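Local coordinates for prophenoloxidase b (Marsupenaeus japonicus, PDB 3WKY), which probably oxidises phenols at a dinuclear type 3 copper centre, as a crustacean hemolymph prophenoloxidase related to the hemocyanins, at residues A[397-400]-A[401-405]; A[223-226]-A[227-231]. All coordinates share one frame; numbering follows the deposited sequence.

Contact 1 (397-400 with 401-405) and contact 2 (223-226 with 227-231) are short runs, about two and a half turns each, of two helices, 391-409 and 218-239, that pack against each other beside the dicopper-oxygen cluster, their centres about 9 Å apart. Each delivers one histidine, to a different copper: His397 of contact 1 and His226 of contact 2, whose rings stack, with His397 CE1 3.2 Å from His226 CD2. Farther from the cluster the helices meet again, where Asp401 OD1 and His227 ND1 lie 3.1 Å apart in a probable hydrogen bond and Phe404 CB sits 3.4 Å from Tyr223 CD1. Val230 CG2 closes on His397 CB at 3.6 Å.

Contact 1: residues A[397-400]-A[401-405]; sequences HKFI and DNVFH. With CUO (Cu2-o2 cluster), chain J.
Four consecutive backbone bonds join 397-400 to 401-405 as one helical run: Asp401 N to His397 O, Asn402 N to Lys398 O, Val403 N to Phe399 O and Phe404 N to Ile400 O. The first spans 2.8 Å from Asp401 N to His397 O, and the last, from Phe404 N, is the straightest at 166°.

Apolar contacts follow the same four-residue spacing. Val403 sets its CG2 over one face of the Phe399 ring, 4.1 Å from the centroid, a CH-pi contact in which CE1 is the ring atom nearest to CG2. On another flank Ile400 and Phe404 extend alongside each other, and Ile400 CG2 meets Phe404 CE2 at 3.5 Å. With CG1 of Ile400 beside the backbone N (chi1 -67°), CG2 falls anti to that N, on the side where the Phe404 ring lies. Helix 334-343 packs against Phe404, and helices 294-310 and 334-343 both touch Val403.

Among the charged groups, Lys398 NZ and Asp401 OD2 stay 5.1 Å apart and are joined through a water that accepts from the ammonium, NZ to water O 2.8 Å, and donates to the carboxylate. Arg525 forms a salt bridge with Asp401 OD2, so that the carboxylate is held by more than the water and would probably keep its negative charge, and it reaches Asn402 OD1 as well, while Glu249 accepts from Asn402 ND2.

His397 NE2 binds the copper CU2 of the cluster at 2.2 Å, with O1 of the cluster near the plane of the ring at its edge. His357 and His361 supply the other two histidine nitrogens, giving the three-histidine copper site characteristic of type 3 copper proteins.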
loop_
_atom_site.group_PDB
_atom_site.type_symbol
_atom_site.label_atom_id
_atom_site.label_comp_id
_atom_site.label_asym_id
_atom_site.label_seq_id
_atom_site.Cartn_x
_atom_site.Cartn_y
_atom_site.Cartn_z
ATOM N N HIS A 397 22.047 -10.112 -13.812
ATOM C CA HIS A 397 22.820 -9.954 -15.042
ATOM C C HIS A 397 22.039 -9.493 -16.250
ATOM O O HIS A 397 22.619 -8.925 -17.176
ATOM C CB HIS A 397 23.704 -11.170 -15.334
ATOM C CG HIS A 397 25.004 -11.059 -14.630
ATOM N ND1 HIS A 397 26.032 -10.286 -15.116
ATOM C CD2 HIS A 397 25.379 -11.465 -13.393
ATOM C CE1 HIS A 397 27.023 -10.276 -14.240
ATOM N NE2 HIS A 397 26.645 -10.983 -13.193
ATOM N N LYS A 398 20.729 -9.720 -16.247
ATOM C CA LYS A 398 19.904 -9.093 -17.271
ATOM C C LYS A 398 19.889 -7.572 -17.049
ATOM O O LYS A 398 19.960 -6.813 -18.007
ATOM C CB LYS A 398 18.484 -9.676 -17.299
ATOM C CG LYS A 398 17.601 -9.070 -18.399
ATOM C CD LYS A 398 18.063 -9.515 -19.812
ATOM C CE LYS A 398 17.209 -8.838 -20.874
ATOM N NZ LYS A 398 17.424 -9.445 -22.236
ATOM N N PHE A 399 19.812 -7.122 -15.795
ATOM C CA PHE A 399 19.945 -5.685 -15.521
ATOM C C PHE A 399 21.291 -5.164 -16.027
ATOM O O PHE A 399 21.366 -4.135 -16.712
ATOM C CB PHE A 399 19.803 -5.388 -14.020
ATOM C CG PHE A 399 20.474 -4.100 -13.595
ATOM C CD1 PHE A 399 20.014 -2.876 -14.056
ATOM C CD2 PHE A 399 21.564 -4.121 -12.731
ATOM C CE1 PHE A 399 20.642 -1.682 -13.682
ATOM C CE2 PHE A 399 22.188 -2.951 -12.346
ATOM C CZ PHE A 399 21.734 -1.727 -12.820
ATOM N N ILE A 400 22.355 -5.877 -15.677
ATOM C CA ILE A 400 23.694 -5.483 -16.100
ATOM C C ILE A 400 23.788 -5.456 -17.629
ATOM O O ILE A 400 24.311 -4.492 -18.215
ATOM C CB ILE A 400 24.766 -6.412 -15.477
ATOM C CG1 ILE A 400 24.805 -6.210 -13.950
ATOM C CG2 ILE A 400 26.141 -6.130 -16.075
ATOM C CD1 ILE A 400 25.172 -4.773 -13.525
ATOM N N ASP A 401 23.244 -6.474 -18.287
ATOM C CA ASP A 401 23.308 -6.495 -19.750
ATOM C C ASP A 401 22.483 -5.345 -20.339
ATOM O O ASP A 401 22.820 -4.795 -21.397
ATOM C CB ASP A 401 22.824 -7.830 -20.303
ATOM C CG ASP A 401 23.196 -8.019 -21.765
ATOM O OD1 ASP A 401 24.408 -8.106 -22.060
ATOM O OD2 ASP A 401 22.292 -8.071 -22.619
ATOM N N ASN A 402 21.389 -4.996 -19.664
ATOM C CA ASN A 402 20.579 -3.849 -20.075
ATOM C C ASN A 402 21.363 -2.546 -20.042
ATOM O O ASN A 402 21.162 -1.682 -20.898
ATOM C CB ASN A 402 19.321 -3.704 -19.182
ATOM C CG ASN A 402 18.219 -4.675 -19.551
ATOM O OD1 ASN A 402 18.269 -5.337 -20.600
ATOM N ND2 ASN A 402 17.187 -4.746 -18.696
ATOM N N VAL A 403 22.226 -2.374 -19.040
ATOM C CA VAL A 403 23.059 -1.180 -18.973
ATOM C C VAL A 403 23.997 -1.167 -20.179
ATOM O O VAL A 403 24.155 -0.145 -20.861
ATOM C CB VAL A 403 23.910 -1.137 -17.697
ATOM C CG1 VAL A 403 24.742 0.157 -17.642
ATOM C CG2 VAL A 403 23.013 -1.239 -16.436
ATOM N N PHE A 404 24.625 -2.304 -20.431
ATOM C CA PHE A 404 25.545 -2.391 -21.577
ATOM C C PHE A 404 24.835 -2.138 -22.910
ATOM O O PHE A 404 25.368 -1.442 -23.778
ATOM C CB PHE A 404 26.269 -3.741 -21.580
ATOM C CG PHE A 404 27.328 -3.869 -20.503
ATOM C CD1 PHE A 404 28.306 -2.896 -20.351
ATOM C CD2 PHE A 404 27.336 -4.961 -19.631
ATOM C CE1 PHE A 404 29.292 -3.009 -19.362
ATOM C CE2 PHE A 404 28.319 -5.078 -18.644
ATOM C CZ PHE A 404 29.297 -4.093 -18.511
ATOM N N HIS A 405 23.631 -2.685 -23.069
ATOM C CA HIS A 405 22.852 -2.496 -24.306
ATOM C C HIS A 405 22.416 -1.036 -24.415
ATOM O O HIS A 405 22.378 -0.470 -25.511
ATOM C CB HIS A 405 21.637 -3.441 -24.327
ATOM C CG HIS A 405 20.756 -3.282 -25.530
ATOM N ND1 HIS A 405 21.180 -3.582 -26.807
ATOM C CD2 HIS A 405 19.472 -2.866 -25.648
ATOM C CE1 HIS A 405 20.198 -3.352 -27.661
ATOM N NE2 HIS A 405 19.148 -2.925 -26.983
HETATM CU CU1 CUO J . 30.208 -13.152 -13.215
HETATM CU CU2 CUO J . 27.957 -10.965 -11.448
HETATM O O1 CUO J . 29.737 -11.595 -12.056
HETATM O O2 CUO J . 28.979 -12.889 -11.346
HETATM O O HOH W 1 20.135 -9.793 -22.896
#

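Contact 2: residues A[223-226]-A[227-231]; sequences YYMH and HNLVA. With CUO (Cu2-o2 cluster), chain J.
Asn228 points the nitrogen of its side-chain amide at the face of the Tyr224 ring, with ND2 3.3 Å above the ring plane and over its centre. Ring and amide planes are 76° apart, so the amide stands steeply on the aromatic face. The same ND2 donates to Tyr224 O at 2.9 Å in a nearly straight bond (176°) that lies in the amide plane but comes from above the carbonyl plane. Asn228 N reaches that oxygen from the opposite face, so two donors of one residue grip Tyr224 O. Placing CG beside its own backbone N (chi1 -85°) lets Asn228 turn back onto the preceding turn. Its OD1 is taken by Thr528 and Glu529 N, and Glu529 also bonds the Tyr224 hydroxyl. Replacing Tyr224 by an alanine would probably leave the amide of Asn228 without the ring beneath it and Glu529 without its phenol partner.

Tyr223 and His227 leave the helix in a similar direction. Their ring planes are roughly parallel but displaced, with centroids 5.8 Å from each other, so overlap is slight and the nearest side-chain approach is Tyr223 CE1 to His227 CB, 3.9 Å.

Met225 and Leu229 are likewise alongside, Met225 SD lying 4.0 Å from Leu229 CD2. The bent methionine chain brings CE over one face of the His226 ring, 3.5 Å above its plane and toward the rim. His226 is held at both ring nitrogens, which limits the ring's rotation: NE2 binds the copper CU1 of the cluster at 2.2 Å, together with His199 and His203, and ND1 is bonded to Phe222 O.

Within the fold, helix 193-205 touches Met225, helix 391-409 meets Tyr223, Leu229 and Val230, and strand 528-534 receives the polar ends of Tyr224 and Asn228.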
loop_
_atom_site.group_PDB
_atom_site.type_symbol
_atom_site.label_atom_id
_atom_site.label_comp_id
_atom_site.label_asym_id
_atom_site.label_seq_id
_atom_site.Cartn_x
_atom_site.Cartn_y
_atom_site.Cartn_z
ATOM N N TYR A 223 31.455 -7.502 -19.919
ATOM C CA TYR A 223 30.214 -7.390 -20.680
ATOM C C TYR A 223 29.968 -8.606 -21.565
ATOM O O TYR A 223 28.887 -9.192 -21.528
ATOM C CB TYR A 223 30.231 -6.129 -21.555
ATOM C CG TYR A 223 29.436 -6.281 -22.824
ATOM C CD1 TYR A 223 28.043 -6.354 -22.795
ATOM C CD2 TYR A 223 30.073 -6.340 -24.068
ATOM C CE1 TYR A 223 27.301 -6.495 -23.978
ATOM C CE2 TYR A 223 29.342 -6.479 -25.239
ATOM C CZ TYR A 223 27.961 -6.551 -25.191
ATOM O OH TYR A 223 27.235 -6.681 -26.358
ATOM N N TYR A 224 30.967 -8.979 -22.365
ATOM C CA TYR A 224 30.755 -9.944 -23.433
ATOM C C TYR A 224 30.477 -11.343 -22.914
ATOM O O TYR A 224 29.573 -12.014 -23.400
ATOM C CB TYR A 224 31.967 -9.969 -24.368
ATOM C CG TYR A 224 31.730 -10.763 -25.632
ATOM C CD1 TYR A 224 30.702 -10.420 -26.507
ATOM C CD2 TYR A 224 32.548 -11.841 -25.962
ATOM C CE1 TYR A 224 30.492 -11.136 -27.699
ATOM C CE2 TYR A 224 32.340 -12.568 -27.150
ATOM C CZ TYR A 224 31.318 -12.207 -28.004
ATOM O OH TYR A 224 31.114 -12.921 -29.174
ATOM N N MET A 225 31.250 -11.797 -21.930
ATOM C CA MET A 225 31.026 -13.135 -21.424
ATOM C C MET A 225 29.639 -13.192 -20.782
ATOM O O MET A 225 28.879 -14.135 -21.009
ATOM C CB MET A 225 32.118 -13.555 -20.429
ATOM C CG MET A 225 31.913 -14.978 -19.869
ATOM S SD MET A 225 30.648 -15.085 -18.548
ATOM C CE MET A 225 31.674 -15.033 -17.091
ATOM N N HIS A 226 29.314 -12.198 -19.960
ATOM C CA HIS A 226 28.022 -12.225 -19.283
ATOM C C HIS A 226 26.841 -12.057 -20.216
ATOM O O HIS A 226 25.771 -12.622 -19.975
ATOM C CB HIS A 226 27.990 -11.238 -18.111
ATOM C CG HIS A 226 28.913 -11.630 -17.016
ATOM N ND1 HIS A 226 30.245 -11.272 -16.999
ATOM C CD2 HIS A 226 28.711 -12.407 -15.926
ATOM C CE1 HIS A 226 30.821 -11.791 -15.928
ATOM N NE2 HIS A 226 29.914 -12.491 -15.273
ATOM N N HIS A 227 27.038 -11.298 -21.290
ATOM C CA HIS A 227 26.012 -11.170 -22.313
ATOM C C HIS A 227 25.706 -12.534 -22.905
ATOM O O HIS A 227 24.554 -12.905 -23.098
ATOM C CB HIS A 227 26.458 -10.247 -23.447
ATOM C CG HIS A 227 25.555 -10.326 -24.633
ATOM N ND1 HIS A 227 24.276 -9.809 -24.618
ATOM C CD2 HIS A 227 25.706 -10.932 -25.834
ATOM C CE1 HIS A 227 23.689 -10.067 -25.776
ATOM N NE2 HIS A 227 24.533 -10.745 -26.531
ATOM N N ASN A 228 26.757 -13.283 -23.204
ATOM C CA ASN A 228 26.599 -14.608 -23.775
ATOM C C ASN A 228 25.990 -15.592 -22.783
ATOM O O ASN A 228 25.170 -16.435 -23.150
ATOM C CB ASN A 228 27.955 -15.100 -24.297
ATOM C CG ASN A 228 28.230 -14.610 -25.689
ATOM O OD1 ASN A 228 27.853 -15.268 -26.652
ATOM N ND2 ASN A 228 28.865 -13.432 -25.810
ATOM N N LEU A 229 26.378 -15.462 -21.516
ATOM C CA LEU A 229 25.813 -16.274 -20.448
ATOM C C LEU A 229 24.295 -16.037 -20.293
ATOM O O LEU A 229 23.513 -16.990 -20.215
ATOM C CB LEU A 229 26.570 -15.967 -19.144
ATOM C CG LEU A 229 26.164 -16.627 -17.828
ATOM C CD1 LEU A 229 26.042 -18.140 -17.978
ATOM C CD2 LEU A 229 27.222 -16.270 -16.798
ATOM N N VAL A 230 23.887 -14.773 -20.250
ATOM C CA VAL A 230 22.464 -14.418 -20.207
ATOM C C VAL A 230 21.698 -14.862 -21.463
ATOM O O VAL A 230 20.595 -15.414 -21.372
ATOM C CB VAL A 230 22.287 -12.898 -19.997
ATOM C CG1 VAL A 230 20.799 -12.506 -20.133
ATOM C CG2 VAL A 230 22.829 -12.494 -18.610
ATOM N N ALA A 231 22.283 -14.634 -22.637
ATOM C CA ALA A 231 21.620 -15.018 -23.887
ATOM C C ALA A 231 21.360 -16.523 -23.928
ATOM O O ALA A 231 20.263 -16.962 -24.267
ATOM C CB ALA A 231 22.451 -14.590 -25.093
HETATM CU CU1 CUO J . 30.208 -13.152 -13.215
HETATM CU CU2 CUO J . 27.957 -10.965 -11.448
HETATM O O1 CUO J . 29.737 -11.595 -12.056
HETATM O O2 CUO J . 28.979 -12.889 -11.346
#